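Local structure of neuraminidase (Influenza A virus, 4K3Y) at the interface of chains A and B. The protein forms the neuraminidase-like surface spike of a bat influenza A virus (N11), a tetramer of beta-propellers whose role is probably related to that of viral neuraminidases. Residues are numbered along the deposited sequence; one frame, centred on the assembly and turned at random. Chains: chain A/B, neuraminidase.

Contact 1: the interface of chains A and B. Residues chain A 22, 359, 363; chain B 121, 123, 130, 132-133, 135.
A:Val22, A:Thr359 and A:Met363 meet a surface that chain B builds from strands 121-126 and 129-134 and from B:His135 just beyond the second strand. The packed part centres on A:Val22, in strand 20-23, whose two methyls are divided between neighbours. CG1, set anti to its backbone N (chi1 163°), lies 3.5 Å from the hydroxyl OG of B:Ser123 and also meets the CD1 methyl of B:Ile130, while CG2 is 3.6 Å from CG2 of B:Thr133. A beta-branched valine suits a strand here because its short fork reaches both ways without bending.

A:Met363 serves the same contact by flexibility. Bends at chi2 and chi3 (-74° and -66°) fold its chain so that the CE methyl sits over one face of B:Phe121, 3.6 Å from the ring centroid, in a CH-pi contact. SD lies at the edge of the imidazole, in its plane, 3.3 Å from B:His135 CE1.

Towards A:Thr359 the carbon packing is looser: the threonine side chains cross at about a right angle, with A:Thr359 CB 3.9 Å from B:Thr133 CG2. B:Asp132 is the thin margin, hiding 5 Å², its carboxylate directed away from A:Thr359. Threonine suits this side by offering both a methyl and a hydroxyl. A:Thr359 OG1 and B:Thr133 OG1 are hydrogen-bonded at 3.1 Å, the donor not being decided, and B:Thr133 OG1 is also hydrogen-bonded to B:His135 NE2 at 3.1 Å.

Contact 2: the interface of chains A and B. Residues chain A 22, 363-364, 366, 368; chain B 117-118, 121.
The rings of A:Trp368 and B:Phe121 meet edge to edge with the two planes turned nearly perpendicular, each presenting a rim carbon in the plane of the other: CZ2 on the benzo side of the indole is 3.7 Å from CZ at the far end of the phenyl ring. Neither ring stacks on the other, and their faces are left to other groups. One face of B:Phe121 carries the A:Met363 methyl; above the opposite face, offset toward the rim, lies the backbone carbonyl oxygen of B:Ala117, 3.6 Å from the plane. The phenyl is thus bordered by the partner chain on one face and by its own chain on the other. On A:Trp368, the CG2 methyl of A:Val366 lies 3.4 Å above one face, also toward the rim, so that a neighbour from the same chain supports the indole and probably limits its tilt.

Beyond the phenyl, the indole reaches the turn between strands 111-117 and 121-126 of chain B. With CG anti to the carbonyl carbon (chi1 -66°), A:Trp368 is directed toward chain B, which brings its CH2/CZ3 corner to the B:Gly118 backbone. A glycine suits this place because, with no side chain, it lets the broad indole approach the main chain itself; its phi/psi pair of 67°/-125° is one that glycine takes far more readily than residues with a side chain. B:Ala117 adds a more distant methyl contact.

A:Pro364 adds a lighter contact on the face side taken by the A:Met363 methyl, its CG 4.2 Å from B:Phe121 CD1, outside the ring's rim. At the indole end the approach is nearer: A:Trp368 CH2 lies 3.6 Å from B:Gly118 CA.

Contact 1: the interface of chains A and B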
# COMPACT_ATOMS: atom_id res chain seq x y z
N VAL A 22 27.25 -11.45 2.31
CA VAL A 22 26.40 -11.11 3.42
C VAL A 22 24.94 -11.42 3.05
O VAL A 22 24.45 -10.99 2.00
CB VAL A 22 26.61 -9.62 3.81
CG1 VAL A 22 25.48 -9.08 4.68
CG2 VAL A 22 27.93 -9.46 4.54
N THR A 359 30.42 -7.70 -0.28
CA THR A 359 30.98 -6.64 0.53
C THR A 359 32.49 -6.63 0.34
O THR A 359 33.09 -7.67 0.01
CB THR A 359 30.58 -6.79 2.04
OG1 THR A 359 31.13 -5.70 2.80
CG2 THR A 359 31.03 -8.13 2.61
N MET A 363 35.16 -11.09 5.48
CA MET A 363 34.15 -11.66 6.36
C MET A 363 34.67 -12.82 7.20
O MET A 363 35.62 -13.52 6.81
CB MET A 363 32.95 -12.15 5.53
CG MET A 363 32.02 -11.06 5.04
SD MET A 363 30.98 -10.36 6.34
CE MET A 363 29.94 -11.75 6.78
N PHE B 121 28.89 -9.64 13.23
CA PHE B 121 29.41 -8.51 12.45
C PHE B 121 28.22 -7.57 12.20
O PHE B 121 27.07 -7.96 12.43
CB PHE B 121 29.99 -8.99 11.11
CG PHE B 121 29.00 -9.74 10.27
CD1 PHE B 121 28.87 -11.12 10.40
CD2 PHE B 121 28.18 -9.08 9.37
CE1 PHE B 121 27.94 -11.81 9.65
CE2 PHE B 121 27.26 -9.76 8.62
CZ PHE B 121 27.14 -11.13 8.76
N SER B 123 26.09 -5.21 9.28
CA SER B 123 25.91 -4.80 7.90
C SER B 123 25.26 -3.43 7.86
O SER B 123 24.37 -3.12 8.68
CB SER B 123 25.02 -5.78 7.12
OG SER B 123 25.25 -7.10 7.57
N ILE B 130 23.06 -3.40 0.39
CA ILE B 130 24.24 -3.50 1.24
C ILE B 130 25.33 -2.54 0.78
O ILE B 130 25.76 -2.58 -0.38
CB ILE B 130 24.79 -4.92 1.28
CG1 ILE B 130 23.82 -5.80 2.05
CG2 ILE B 130 26.17 -4.93 1.96
CD1 ILE B 130 23.85 -5.59 3.56
N ASP B 132 28.09 -1.57 3.20
CA ASP B 132 29.28 -1.71 4.03
C ASP B 132 29.11 -2.79 5.10
O ASP B 132 27.97 -3.11 5.50
CB ASP B 132 29.57 -0.36 4.72
CG ASP B 132 31.05 -0.02 4.73
OD1 ASP B 132 31.86 -0.94 4.98
OD2 ASP B 132 31.39 1.17 4.48
N THR B 133 30.21 -3.37 5.57
CA THR B 133 30.17 -4.17 6.79
C THR B 133 31.12 -3.62 7.85
O THR B 133 32.01 -2.82 7.54
CB THR B 133 30.45 -5.68 6.56
OG1 THR B 133 31.71 -5.85 5.89
CG2 THR B 133 29.34 -6.32 5.75
N HIS B 135 33.39 -5.03 11.43
CA HIS B 135 33.80 -6.26 12.13
C HIS B 135 34.47 -6.03 13.48
O HIS B 135 35.17 -5.04 13.68
CB HIS B 135 34.70 -7.12 11.24
CG HIS B 135 34.08 -7.46 9.92
ND1 HIS B 135 33.23 -8.53 9.74
CD2 HIS B 135 34.20 -6.86 8.70
CE1 HIS B 135 32.84 -8.57 8.47
NE2 HIS B 135 33.41 -7.57 7.83

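Contact 2: the interface of chains A and B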
# COMPACT_ATOMS: atom_id res chain seq x y z
N VAL A 22 27.25 -11.45 2.31
CA VAL A 22 26.40 -11.11 3.42
C VAL A 22 24.94 -11.42 3.05
O VAL A 22 24.45 -10.99 2.00
CB VAL A 22 26.61 -9.62 3.81
CG1 VAL A 22 25.48 -9.08 4.68
CG2 VAL A 22 27.93 -9.46 4.54
N MET A 363 35.16 -11.09 5.48
CA MET A 363 34.15 -11.66 6.36
C MET A 363 34.67 -12.82 7.20
O MET A 363 35.62 -13.52 6.81
CB MET A 363 32.95 -12.15 5.53
CG MET A 363 32.02 -11.06 5.04
SD MET A 363 30.98 -10.36 6.34
CE MET A 363 29.94 -11.75 6.78
N PRO A 364 34.05 -13.04 8.36
CA PRO A 364 34.39 -14.21 9.17
C PRO A 364 33.81 -15.48 8.55
O PRO A 364 33.20 -15.41 7.48
CB PRO A 364 33.71 -13.92 10.51
CG PRO A 364 32.63 -12.96 10.20
CD PRO A 364 33.08 -12.15 9.02
N VAL A 366 31.04 -17.97 8.84
CA VAL A 366 29.76 -18.24 9.46
C VAL A 366 28.94 -19.15 8.57
O VAL A 366 28.77 -18.87 7.38
CB VAL A 366 28.99 -16.95 9.78
CG1 VAL A 366 29.40 -15.86 8.81
CG2 VAL A 366 27.47 -17.20 9.74
N TRP A 368 25.38 -20.50 7.50
CA TRP A 368 24.06 -19.89 7.51
C TRP A 368 22.90 -20.89 7.52
O TRP A 368 21.73 -20.51 7.63
CB TRP A 368 23.93 -18.90 6.34
CG TRP A 368 24.86 -17.73 6.51
CD1 TRP A 368 26.09 -17.58 5.94
CD2 TRP A 368 24.65 -16.59 7.32
NE1 TRP A 368 26.66 -16.40 6.34
CE2 TRP A 368 25.79 -15.76 7.19
CE3 TRP A 368 23.61 -16.17 8.15
CZ2 TRP A 368 25.92 -14.55 7.86
CZ3 TRP A 368 23.73 -14.95 8.81
CH2 TRP A 368 24.89 -14.16 8.67
N ALA B 117 24.13 -9.60 12.59
CA ALA B 117 23.75 -10.96 12.25
C ALA B 117 24.94 -11.92 12.40
O ALA B 117 26.05 -11.51 12.77
CB ALA B 117 23.19 -11.00 10.84
N GLY B 118 24.71 -13.20 12.12
CA GLY B 118 25.79 -14.18 12.13
C GLY B 118 26.40 -14.45 13.50
O GLY B 118 25.69 -14.81 14.44
N PHE B 121 28.89 -9.64 13.23
CA PHE B 121 29.41 -8.51 12.45
C PHE B 121 28.22 -7.57 12.20
O PHE B 121 27.07 -7.96 12.43
CB PHE B 121 29.99 -8.99 11.11
CG PHE B 121 29.00 -9.74 10.27
CD1 PHE B 121 28.87 -11.12 10.40
CD2 PHE B 121 28.18 -9.08 9.37
CE1 PHE B 121 27.94 -11.81 9.65
CE2 PHE B 121 27.26 -9.76 8.62
CZ PHE B 121 27.14 -11.13 8.76

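The C-alpha centres of contact 1 and contact 2 are about 8 Å apart, and the two share A:Val22, A:Met363 and B:Phe121, making them adjoining parts of one patch. Contact 1 extends it along strand 129-134 of chain B; contact 2 carries it to the turn after strand 111-117. Chain A contributes strand 20-23 from near its N-terminus, and strand 349-359 together with the C-terminal segment that follows it, so both ends of the chain help form the association. The deposited assembly is a tetramer, as is usual for influenza neuraminidases, and this mainly apolar patch probably helps hold neighbouring propellers together.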